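Local atomic coordinates of putative type VI secretion protein (Escherichia coli, PDB entry 4HH5), a protein that probably binds and hydrolyses ATP as a ClpV1-type chaperone of a type VI secretion system, seen here as its N-terminal domain alone. Residues S93-A105 with H117-V129. Residues are numbered along the deposited sequence; the frame is centred on the assembly and turned at random.
Sequences SLNALLKQAWMVA and HLLGALTENPHLV
Ser93 and Ala96 open the contact by receiving Leu128, whose CD2 lies 3.6 Å from Ser93 O and also touches Ala96 CB. Its other methyl, CD1, reaches Leu97, and the two methyls of Leu128 spread over this face of helix 92-107. With CG anti to the backbone N, Leu97 sends CD1 across to the second helix, where it rests 3.5 Å from Leu118 O and 3.8 Å from Ala121 CB. Gln100 carries the polar link. Its extended chain brings OE1 to Asn125 ND2 at 2.9 Å in an almost straight bond (174°); the donor is slightly tilted from the carbonyl plane of Gln100, and the two amides are turned 63° apart. A water also bonds Ala121 O and, weakly, Gln100 OE1, giving that oxygen a second donor. Ala101 lies where the backbones come closest, its CA 4.9 Å from His117 CA; its CB touches Leu118 CD2 at 3.6 Å, and Ala121 CB sits beside Ala101 N. Val104 follows, its CG2 over the backbone of Gly120 and Ala121. Ala105 finally lays CB over one face of the His117 imidazole, a CH-pi contact 3.6 Å from the ring centroid; a hydrogen bond between His117 ND1 and Arg114 N helps to set the rotation of the ring. Trp43 of helix 40-50 also packs on Leu118. The helix axes approach to 7.9 Å at 109°, a steep alanine- and glycine-lined crossing that joins two successive helices in the core of the mostly helical Clp N-terminal (Clp R) domain.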
# COMPACT_ATOMS: atom_id res chain seq x y z
N SER A 93 7.63 9.07 -3.46
CA SER A 93 7.73 7.65 -3.12
C SER A 93 6.40 6.92 -3.33
O SER A 93 6.41 5.73 -3.68
CB SER A 93 8.19 7.48 -1.67
OG SER A 93 7.32 8.18 -0.80
N LEU A 94 5.26 7.62 -3.12
CA LEU A 94 3.94 7.03 -3.34
C LEU A 94 3.61 6.87 -4.81
O LEU A 94 3.05 5.84 -5.19
CB LEU A 94 2.82 7.75 -2.57
CG LEU A 94 1.57 6.89 -2.29
CD1 LEU A 94 1.96 5.50 -1.85
CD2 LEU A 94 0.73 7.48 -1.21
N ASN A 95 3.97 7.88 -5.65
CA ASN A 95 3.78 7.81 -7.11
C ASN A 95 4.62 6.67 -7.68
O ASN A 95 4.15 5.93 -8.53
CB ASN A 95 4.16 9.14 -7.79
CG ASN A 95 3.23 10.29 -7.51
OD1 ASN A 95 2.01 10.16 -7.56
ND2 ASN A 95 3.80 11.47 -7.28
N ALA A 96 5.86 6.51 -7.16
CA ALA A 96 6.79 5.44 -7.54
C ALA A 96 6.25 4.06 -7.12
O ALA A 96 6.28 3.14 -7.94
CB ALA A 96 8.15 5.68 -6.91
N LEU A 97 5.73 3.92 -5.88
CA LEU A 97 5.15 2.67 -5.38
C LEU A 97 3.93 2.26 -6.21
O LEU A 97 3.81 1.10 -6.60
CB LEU A 97 4.78 2.76 -3.88
CG LEU A 97 4.02 1.56 -3.26
CD1 LEU A 97 4.93 0.34 -3.09
CD2 LEU A 97 3.39 1.93 -1.93
N LEU A 98 3.05 3.23 -6.52
CA LEU A 98 1.83 3.03 -7.31
C LEU A 98 2.16 2.50 -8.70
O LEU A 98 1.56 1.53 -9.15
CB LEU A 98 1.11 4.38 -7.44
CG LEU A 98 -0.42 4.47 -7.55
CD1 LEU A 98 -1.13 3.11 -7.59
CD2 LEU A 98 -0.97 5.33 -6.46
N LYS A 99 3.09 3.16 -9.38
CA LYS A 99 3.56 2.85 -10.73
C LYS A 99 4.23 1.47 -10.78
O LYS A 99 3.93 0.68 -11.68
CB LYS A 99 4.47 4.00 -11.18
CG LYS A 99 5.53 3.75 -12.22
CD LYS A 99 6.25 5.06 -12.52
CE LYS A 99 7.57 4.86 -13.22
NZ LYS A 99 8.27 6.16 -13.40
N GLN A 100 5.09 1.17 -9.80
CA GLN A 100 5.76 -0.13 -9.73
C GLN A 100 4.80 -1.27 -9.41
O GLN A 100 4.95 -2.36 -9.97
CB GLN A 100 6.95 -0.09 -8.79
CG GLN A 100 8.12 0.66 -9.46
CD GLN A 100 9.36 0.74 -8.62
OE1 GLN A 100 9.32 0.69 -7.39
NE2 GLN A 100 10.51 0.88 -9.29
N ALA A 101 3.81 -1.01 -8.55
CA ALA A 101 2.79 -2.01 -8.19
C ALA A 101 1.94 -2.34 -9.42
O ALA A 101 1.60 -3.50 -9.62
CB ALA A 101 1.91 -1.50 -7.06
N TRP A 102 1.63 -1.32 -10.25
CA TRP A 102 0.88 -1.54 -11.49
C TRP A 102 1.71 -2.39 -12.45
O TRP A 102 1.18 -3.29 -13.11
CB TRP A 102 0.48 -0.21 -12.16
CG TRP A 102 -0.03 -0.38 -13.58
CD1 TRP A 102 0.46 0.23 -14.69
CD2 TRP A 102 -1.06 -1.27 -14.02
NE1 TRP A 102 -0.22 -0.20 -15.80
CE2 TRP A 102 -1.16 -1.13 -15.43
CE3 TRP A 102 -1.91 -2.20 -13.38
CZ2 TRP A 102 -2.07 -1.87 -16.20
CZ3 TRP A 102 -2.81 -2.93 -14.14
CH2 TRP A 102 -2.89 -2.76 -15.53
N MET A 103 3.02 -2.11 -12.53
CA MET A 103 3.91 -2.86 -13.40
C MET A 103 4.02 -4.31 -12.95
O MET A 103 3.95 -5.20 -13.81
CB MET A 103 5.24 -2.13 -13.58
CG MET A 103 5.04 -0.82 -14.37
SD MET A 103 6.52 0.12 -14.78
CE MET A 103 6.97 0.69 -13.21
N VAL A 104 4.03 -4.56 -11.62
CA VAL A 104 4.02 -5.91 -11.02
C VAL A 104 2.72 -6.64 -11.43
O VAL A 104 2.77 -7.77 -11.93
CB VAL A 104 4.22 -5.87 -9.47
CG1 VAL A 104 3.86 -7.20 -8.82
CG2 VAL A 104 5.65 -5.48 -9.11
N ALA A 105 1.56 -5.97 -11.23
CA ALA A 105 0.22 -6.50 -11.55
C ALA A 105 0.06 -6.77 -13.04
O ALA A 105 -0.40 -7.85 -13.41
CB ALA A 105 -0.86 -5.52 -11.08
N HIS A 117 0.29 -6.48 -4.59
CA HIS A 117 1.11 -5.86 -5.65
C HIS A 117 1.91 -4.71 -5.09
O HIS A 117 3.06 -4.51 -5.50
CB HIS A 117 0.26 -5.40 -6.85
CG HIS A 117 -0.54 -6.51 -7.47
ND1 HIS A 117 -1.86 -6.34 -7.83
CD2 HIS A 117 -0.16 -7.77 -7.79
CE1 HIS A 117 -2.25 -7.49 -8.34
NE2 HIS A 117 -1.27 -8.39 -8.32
N LEU A 118 1.34 -3.97 -4.12
CA LEU A 118 2.04 -2.90 -3.42
C LEU A 118 3.15 -3.55 -2.59
O LEU A 118 4.25 -3.01 -2.51
CB LEU A 118 1.09 -2.12 -2.48
CG LEU A 118 -0.15 -1.46 -3.12
CD1 LEU A 118 -1.09 -0.91 -2.05
CD2 LEU A 118 0.24 -0.34 -4.06
N LEU A 119 2.87 -4.75 -2.02
CA LEU A 119 3.86 -5.48 -1.24
C LEU A 119 4.98 -6.00 -2.13
O LEU A 119 6.15 -5.88 -1.77
CB LEU A 119 3.22 -6.61 -0.42
CG LEU A 119 4.14 -7.29 0.58
CD1 LEU A 119 4.60 -6.32 1.66
CD2 LEU A 119 3.45 -8.47 1.21
N GLY A 120 4.61 -6.51 -3.31
CA GLY A 120 5.57 -6.98 -4.30
C GLY A 120 6.50 -5.89 -4.77
O GLY A 120 7.71 -6.09 -4.87
N ALA A 121 5.93 -4.68 -4.99
CA ALA A 121 6.69 -3.50 -5.38
C ALA A 121 7.67 -3.11 -4.26
O ALA A 121 8.85 -2.89 -4.53
CB ALA A 121 5.75 -2.36 -5.70
N LEU A 122 7.19 -3.10 -3.01
CA LEU A 122 7.96 -2.76 -1.81
C LEU A 122 9.14 -3.70 -1.54
O LEU A 122 10.22 -3.22 -1.20
CB LEU A 122 7.04 -2.69 -0.58
CG LEU A 122 7.63 -1.99 0.64
CD1 LEU A 122 7.73 -0.48 0.39
CD2 LEU A 122 6.80 -2.29 1.89
N THR A 123 8.94 -5.02 -1.68
CA THR A 123 9.99 -6.01 -1.44
C THR A 123 11.14 -5.92 -2.47
O THR A 123 12.27 -6.30 -2.15
CB THR A 123 9.37 -7.41 -1.23
OG1 THR A 123 10.28 -8.25 -0.52
CG2 THR A 123 8.94 -8.08 -2.53
N GLU A 124 10.84 -5.41 -3.68
CA GLU A 124 11.81 -5.21 -4.76
C GLU A 124 12.46 -3.82 -4.71
O GLU A 124 13.52 -3.62 -5.31
CB GLU A 124 11.15 -5.46 -6.13
CG GLU A 124 11.04 -6.93 -6.49
CD GLU A 124 12.27 -7.60 -7.07
OE1 GLU A 124 13.26 -6.90 -7.39
OE2 GLU A 124 12.24 -8.85 -7.22
N ASN A 125 11.82 -2.87 -4.01
CA ASN A 125 12.33 -1.51 -3.83
C ASN A 125 12.14 -1.14 -2.34
O ASN A 125 11.27 -0.31 -2.04
CB ASN A 125 11.58 -0.55 -4.76
CG ASN A 125 12.22 0.81 -4.95
OD1 ASN A 125 13.24 1.15 -4.34
ND2 ASN A 125 11.62 1.62 -5.80
N PRO A 126 12.89 -1.76 -1.39
CA PRO A 126 12.66 -1.48 0.04
C PRO A 126 12.79 -0.04 0.51
O PRO A 126 12.15 0.34 1.49
CB PRO A 126 13.60 -2.44 0.78
CG PRO A 126 14.62 -2.82 -0.23
CD PRO A 126 13.94 -2.79 -1.56
N HIS A 127 13.55 0.79 -0.22
CA HIS A 127 13.74 2.19 0.13
C HIS A 127 12.55 3.12 -0.10
O HIS A 127 12.62 4.29 0.27
CB HIS A 127 15.07 2.74 -0.41
CG HIS A 127 16.27 2.09 0.21
ND1 HIS A 127 17.37 1.76 -0.55
CD2 HIS A 127 16.49 1.72 1.49
CE1 HIS A 127 18.24 1.22 0.29
NE2 HIS A 127 17.74 1.16 1.53
N LEU A 128 11.43 2.59 -0.64
CA LEU A 128 10.19 3.35 -0.81
C LEU A 128 9.57 3.68 0.56
O LEU A 128 8.73 4.57 0.67
CB LEU A 128 9.18 2.61 -1.69
CG LEU A 128 9.50 2.52 -3.19
CD1 LEU A 128 8.56 1.58 -3.88
CD2 LEU A 128 9.47 3.90 -3.86
N VAL A 129 9.97 2.93 1.60
CA VAL A 129 9.56 3.17 2.99
C VAL A 129 10.79 3.53 3.82
O VAL A 129 11.87 3.02 3.56
CB VAL A 129 8.74 2.02 3.65
CG1 VAL A 129 7.32 1.94 3.08
CG2 VAL A 129 9.45 0.67 3.58
O HOH W 1 9.54 -1.98 -6.95